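Local coordinates for putative neuraminyllactose-binding hemagglutinin homolog (Helicobacter pylori, PDB 3BGH), which probably acts as an outer-membrane lipoprotein adhesin that binds neuraminyllactose-type sialylated glycans, at the interface of chains A and B. Sequence-based numbering; all coordinates share one arbitrary frame. Chains: chain A/B, Putative neuraminyllactose-binding hemagglutinin homolog.

Contact 1: the interface of chains A and B. Residues chain A 104-105, 130-131; chain B 107, 109, 127, 129.
The side-chain amide of A:Asn105 meets the hydroxyl of B:Ser129, and the pair illustrates how a small polar centre can be fixed beside an apolar flank. B:Ser129 OG donates to the carbonyl oxygen A:Asn105 OD1 over 2.9 Å, lying in the plane of that carbonyl and on a lone pair, with an angle of 120° at the oxygen. B:Ser129 OG is also 2.7 Å from a water oxygen, and A:Asn105 ND2 bonds to this water too, almost straight. Both ends of the amide are thus engaged, which should fix its rotation. The methyl of B:Ala107 packs against the amide, B:Ala107 CB standing 3.8 Å from A:Asn105 CG.

Further along, A:Tyr131 swings away from its own backbone N (chi1 -175°) and extends its ring over chain B. B:Met127, bent at chi3 (77°), turns its terminal methyl onto one face of that ring; B:Met127 CE lies 3.8 Å from the ring centroid, displaced toward the hydroxyl-bearing rim, in a CH-pi contact. B:Leu109 meets the ring's near side through one branch, with B:Leu109 CD2 3.5 Å from A:Tyr131 CD2. The leucine and methionine side chains each run roughly perpendicular to the tyrosine.

All these residues lie on two long strands, 98-114 and 123-137, which present their side chains from each subunit toward the partner's sheet.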
ATOM      1  N   GLY A 104       9.323   3.389  -0.481  1.00 53.82           N
ATOM      2  CA  GLY A 104       8.000   2.799  -0.618  1.00 51.27           C
ATOM      3  C   GLY A 104       7.729   1.576   0.232  1.00 49.85           C
ATOM      4  O   GLY A 104       8.351   1.372   1.279  1.00 48.61           O
ATOM      5  N   ASN A 105       6.767   0.772  -0.209  1.00 48.93           N
ATOM      6  CA  ASN A 105       6.385  -0.422   0.522  1.00 48.21           C
ATOM      7  C   ASN A 105       5.622  -1.334  -0.343  1.00 47.74           C
ATOM      8  O   ASN A 105       4.996  -0.915  -1.336  1.00 48.12           O
ATOM      9  CB  ASN A 105       5.502  -0.083   1.764  1.00 49.09           C
ATOM     10  CG  ASN A 105       4.065   0.182   1.387  1.00 48.62           C
ATOM     11  OD1 ASN A 105       3.728   1.286   0.926  1.00 48.72           O
ATOM     12  ND2 ASN A 105       3.213  -0.830   1.535  1.00 43.18           N
ATOM     13  N   GLY A 130       0.637  -1.466  -2.077  1.00 44.35           N
ATOM     14  CA  GLY A 130       1.878  -0.751  -1.948  1.00 44.12           C
ATOM     15  C   GLY A 130       2.163   0.110  -3.158  1.00 44.04           C
ATOM     16  O   GLY A 130       1.391   0.189  -4.066  1.00 43.06           O
ATOM     17  N   TYR A 131       3.315   0.736  -3.160  1.00 44.59           N
ATOM     18  CA  TYR A 131       3.567   1.808  -4.048  1.00 46.17           C
ATOM     19  C   TYR A 131       5.046   2.221  -3.868  1.00 46.93           C
ATOM     20  O   TYR A 131       5.538   2.346  -2.750  1.00 46.99           O
ATOM     21  CB  TYR A 131       2.592   2.971  -3.722  1.00 45.49           C
ATOM     22  CG  TYR A 131       2.679   4.132  -4.670  1.00 45.16           C
ATOM     23  CD1 TYR A 131       1.797   4.262  -5.742  1.00 43.82           C
ATOM     24  CD2 TYR A 131       3.663   5.115  -4.504  1.00 46.72           C
ATOM     25  CE1 TYR A 131       1.894   5.343  -6.648  1.00 42.17           C
ATOM     26  CE2 TYR A 131       3.758   6.220  -5.397  1.00 45.67           C
ATOM     27  CZ  TYR A 131       2.866   6.320  -6.440  1.00 45.57           C
ATOM     28  OH  TYR A 131       2.997   7.386  -7.287  1.00 48.29           O
TER
ATOM     29  N   ALA B 107      -0.277   2.383   4.715  1.00 46.83           N
ATOM     30  CA  ALA B 107       1.068   2.905   4.808  1.00 47.17           C
ATOM     31  C   ALA B 107       1.128   4.342   4.352  1.00 47.62           C
ATOM     32  O   ALA B 107       0.337   4.774   3.528  1.00 48.19           O
ATOM     33  CB  ALA B 107       2.076   2.014   3.992  1.00 46.09           C
ATOM     34  N   LEU B 109       3.578   7.327   2.630  1.00 48.80           N
ATOM     35  CA  LEU B 109       4.826   7.606   1.944  1.00 48.81           C
ATOM     36  C   LEU B 109       5.015   9.093   2.067  1.00 49.15           C
ATOM     37  O   LEU B 109       4.058   9.852   1.963  1.00 47.80           O
ATOM     38  CB  LEU B 109       4.746   7.228   0.461  1.00 49.00           C
ATOM     39  CG  LEU B 109       4.699   5.742   0.051  1.00 51.84           C
ATOM     40  CD1 LEU B 109       3.329   5.091   0.270  1.00 50.37           C
ATOM     41  CD2 LEU B 109       5.090   5.674  -1.400  1.00 50.86           C
ATOM     42  N   MET B 127       1.275  10.667   1.076  1.00 46.07           N
ATOM     43  CA  MET B 127       0.245   9.917   0.356  1.00 44.17           C
ATOM     44  C   MET B 127       0.230   8.505   0.892  1.00 44.84           C
ATOM     45  O   MET B 127       1.278   7.979   1.230  1.00 44.69           O
ATOM     46  CB  MET B 127       0.529   9.913  -1.156  1.00 43.96           C
ATOM     47  CG  MET B 127      -0.633   9.394  -2.029  1.00 43.84           C
ATOM     48  SD  MET B 127      -0.300   9.427  -3.830  1.00 37.38           S
ATOM     49  CE  MET B 127       0.731   8.002  -3.908  1.00 39.89           C
ATOM     50  N   SER B 129      -0.770   4.304   0.790  1.00 43.68           N
ATOM     51  CA  SER B 129      -1.059   3.151  -0.022  1.00 43.91           C
ATOM     52  C   SER B 129      -1.799   2.266   0.931  1.00 43.99           C
ATOM     53  O   SER B 129      -1.945   2.609   2.125  1.00 45.51           O
ATOM     54  CB  SER B 129       0.230   2.499  -0.530  1.00 43.60           C
ATOM     55  OG  SER B 129       0.914   1.876   0.536  1.00 46.39           O
TER
HETATM   56  O   HOH W   1       0.544  -0.769   1.085  1.00 39.94           O

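Contact 2: the interface of chains A and B. Residues chain A 49, 105, 107, 109, 129; chain B 47, 104-105, 130-131.
B:Asn105 reaches across to A:Ala107, A:Ser129 and A:Leu109, and its path from backbone to amide shows how one polar side chain can serve several neighbours. From B:Asn105 CB the chain turns so that CG lies between the backbone N and the carbonyl carbon (chi1 74°), bringing the amide up to chain A. At the branch point, B:Asn105 CG rests against the methyl A:Ala107 CB at 3.8 Å. The carbonyl oxygen B:Asn105 OD1 receives a weak hydrogen bond from the hydroxyl A:Ser129 OG, 3.2 Å long, while A:Leu109 CD1 approaches B:Asn105 OD1 to 3.6 Å. The other tip, B:Asn105 ND2, turns to a water oxygen 2.9 Å away. That water also contacts A:Ser129 OG and A:Asn105 ND2, so the two copies of Asn105, whose amide nitrogens do not bond directly, are joined through it.

On the apolar flank, the second branch of A:Leu109 points at the ring of B:Tyr131, with A:Leu109 CD2 3.3 Å from B:Tyr131 CD2; the two side chains cross at about a right angle.

Toward the other end, A:Asn49 donates from its amide nitrogen ND2 to the carboxylate oxygen B:Glu47 OE2 over 3.1 Å. The donor reaches the syn side but sits 32° out of the carboxylate plane, and the amide and carboxylate planes are themselves 31° apart. A:Asn49 CB lies alongside the carboxylate, 3.4 Å from B:Glu47 OE1, a van der Waals contact beside the bond.

Together, a water-linked polar centre, a leucine-tyrosine contact and an outlying amide-carboxylate bond hold the two copies side by side in the deposited pair, which may or may not be the form present in the bacterial outer membrane.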
ATOM      1  N   ASN A  49       5.163  -5.850   4.760  1.00 50.86           N
ATOM      2  CA  ASN A  49       4.285  -6.214   5.872  1.00 51.26           C
ATOM      3  C   ASN A  49       4.660  -7.601   6.437  1.00 52.42           C
ATOM      4  O   ASN A  49       5.568  -8.252   5.926  1.00 52.10           O
ATOM      5  CB  ASN A  49       2.809  -6.147   5.454  1.00 50.77           C
ATOM      6  CG  ASN A  49       2.383  -7.325   4.597  1.00 47.92           C
ATOM      7  OD1 ASN A  49       3.082  -7.718   3.681  1.00 46.33           O
ATOM      8  ND2 ASN A  49       1.223  -7.870   4.880  1.00 42.23           N
ATOM      9  N   ASN A 105       6.767   0.772  -0.209  1.00 48.93           N
ATOM     10  CA  ASN A 105       6.385  -0.422   0.522  1.00 48.21           C
ATOM     11  C   ASN A 105       5.622  -1.334  -0.343  1.00 47.74           C
ATOM     12  O   ASN A 105       4.996  -0.915  -1.336  1.00 48.12           O
ATOM     13  CB  ASN A 105       5.502  -0.083   1.764  1.00 49.09           C
ATOM     14  CG  ASN A 105       4.065   0.182   1.387  1.00 48.62           C
ATOM     15  OD1 ASN A 105       3.728   1.286   0.926  1.00 48.72           O
ATOM     16  ND2 ASN A 105       3.213  -0.830   1.535  1.00 43.18           N
ATOM     17  N   ALA A 107       3.006  -4.807   0.434  1.00 49.89           N
ATOM     18  CA  ALA A 107       2.358  -5.632   1.423  1.00 49.67           C
ATOM     19  C   ALA A 107       1.556  -6.680   0.701  1.00 50.54           C
ATOM     20  O   ALA A 107       1.062  -6.446  -0.396  1.00 50.17           O
ATOM     21  CB  ALA A 107       1.479  -4.791   2.305  1.00 49.08           C
ATOM     22  N   LEU A 109      -1.744  -9.176   1.177  1.00 55.25           N
ATOM     23  CA  LEU A 109      -2.956  -9.561   1.884  1.00 55.33           C
ATOM     24  C   LEU A 109      -3.302 -10.981   1.492  1.00 55.20           C
ATOM     25  O   LEU A 109      -3.178 -11.376   0.343  1.00 53.78           O
ATOM     26  CB  LEU A 109      -4.094  -8.637   1.511  1.00 56.12           C
ATOM     27  CG  LEU A 109      -4.117  -7.247   2.144  1.00 58.62           C
ATOM     28  CD1 LEU A 109      -2.946  -6.365   1.713  1.00 61.27           C
ATOM     29  CD2 LEU A 109      -5.407  -6.609   1.762  1.00 58.09           C
ATOM     30  N   SER A 129      -0.611  -4.833  -2.079  1.00 45.84           N
ATOM     31  CA  SER A 129      -0.826  -3.394  -2.113  1.00 45.03           C
ATOM     32  C   SER A 129       0.561  -2.778  -1.987  1.00 44.80           C
ATOM     33  O   SER A 129       1.549  -3.491  -1.787  1.00 45.37           O
ATOM     34  CB  SER A 129      -1.723  -2.963  -0.950  1.00 44.89           C
ATOM     35  OG  SER A 129      -1.005  -3.007   0.267  1.00 47.94           O
TER
ATOM     36  N   GLU B  47      -2.278  -3.452   9.593  1.00 56.61           N
ATOM     37  CA  GLU B  47      -0.874  -3.145   9.668  1.00 55.01           C
ATOM     38  C   GLU B  47      -0.639  -1.700   9.255  1.00 54.33           C
ATOM     39  O   GLU B  47      -1.396  -1.142   8.450  1.00 54.61           O
ATOM     40  CB  GLU B  47      -0.104  -4.098   8.786  1.00 55.25           C
ATOM     41  CG  GLU B  47      -0.063  -5.496   9.357  1.00 56.93           C
ATOM     42  CD  GLU B  47       0.835  -6.414   8.551  1.00 60.00           C
ATOM     43  OE1 GLU B  47       2.101  -6.332   8.747  1.00 58.86           O
ATOM     44  OE2 GLU B  47       0.258  -7.205   7.724  1.00 59.29           O
ATOM     45  N   GLY B 104      -5.808  -5.993   6.942  1.00 56.33           N
ATOM     46  CA  GLY B 104      -5.159  -5.266   5.871  1.00 54.19           C
ATOM     47  C   GLY B 104      -4.081  -4.345   6.374  1.00 52.49           C
ATOM     48  O   GLY B 104      -3.582  -4.537   7.465  1.00 53.07           O
ATOM     49  N   ASN B 105      -3.726  -3.346   5.578  1.00 50.60           N
ATOM     50  CA  ASN B 105      -2.758  -2.358   5.989  1.00 49.87           C
ATOM     51  C   ASN B 105      -2.971  -0.979   5.406  1.00 49.38           C
ATOM     52  O   ASN B 105      -3.622  -0.839   4.371  1.00 48.88           O
ATOM     53  CB  ASN B 105      -1.355  -2.806   5.595  1.00 50.32           C
ATOM     54  CG  ASN B 105      -1.114  -2.683   4.139  1.00 48.95           C
ATOM     55  OD1 ASN B 105      -1.591  -3.506   3.361  1.00 53.29           O
ATOM     56  ND2 ASN B 105      -0.369  -1.652   3.740  1.00 45.78           N
ATOM     57  N   GLY B 130      -2.258   1.129   0.468  1.00 43.91           N
ATOM     58  CA  GLY B 130      -2.871   0.177   1.378  1.00 44.91           C
ATOM     59  C   GLY B 130      -4.282  -0.262   0.999  1.00 46.01           C
ATOM     60  O   GLY B 130      -4.883   0.215   0.038  1.00 43.55           O
ATOM     61  N   TYR B 131      -4.795  -1.207   1.776  1.00 47.82           N
ATOM     62  CA  TYR B 131      -5.993  -1.920   1.409  1.00 49.36           C
ATOM     63  C   TYR B 131      -6.537  -2.575   2.636  1.00 50.27           C
ATOM     64  O   TYR B 131      -5.778  -3.035   3.508  1.00 50.45           O
ATOM     65  CB  TYR B 131      -5.663  -2.977   0.366  1.00 49.88           C
ATOM     66  CG  TYR B 131      -6.858  -3.535  -0.381  1.00 50.68           C
ATOM     67  CD1 TYR B 131      -7.376  -2.886  -1.519  1.00 52.47           C
ATOM     68  CD2 TYR B 131      -7.463  -4.727   0.033  1.00 48.98           C
ATOM     69  CE1 TYR B 131      -8.509  -3.422  -2.224  1.00 52.60           C
ATOM     70  CE2 TYR B 131      -8.555  -5.264  -0.634  1.00 50.31           C
ATOM     71  CZ  TYR B 131      -9.072  -4.618  -1.760  1.00 52.86           C
ATOM     72  OH  TYR B 131     -10.144  -5.178  -2.401  1.00 53.77           O
TER
HETATM   73  O   HOH W   2       0.544  -0.769   1.085  1.00 39.94           O

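Contacts 1 and 2 lie about 9 Å apart, measured between the centres of their C-alpha atoms, and share A:Asn105. Both draw on strands 98-114 and 123-137 of each chain, and the two-fold symmetry makes much of contact 2 the counterpart of contact 1 with the chains exchanged. One water at the junction belongs to both, so their polar centres form a continuous network near the symmetry axis, flanked by apolar packing on either side. Contact 2 extends farther, to B:Glu47 in strand 38-48 and A:Asn49 in a loop. Such a repeated, continuous patch is compatible with a symmetric dimer, although crystal packing could also bring the copies together.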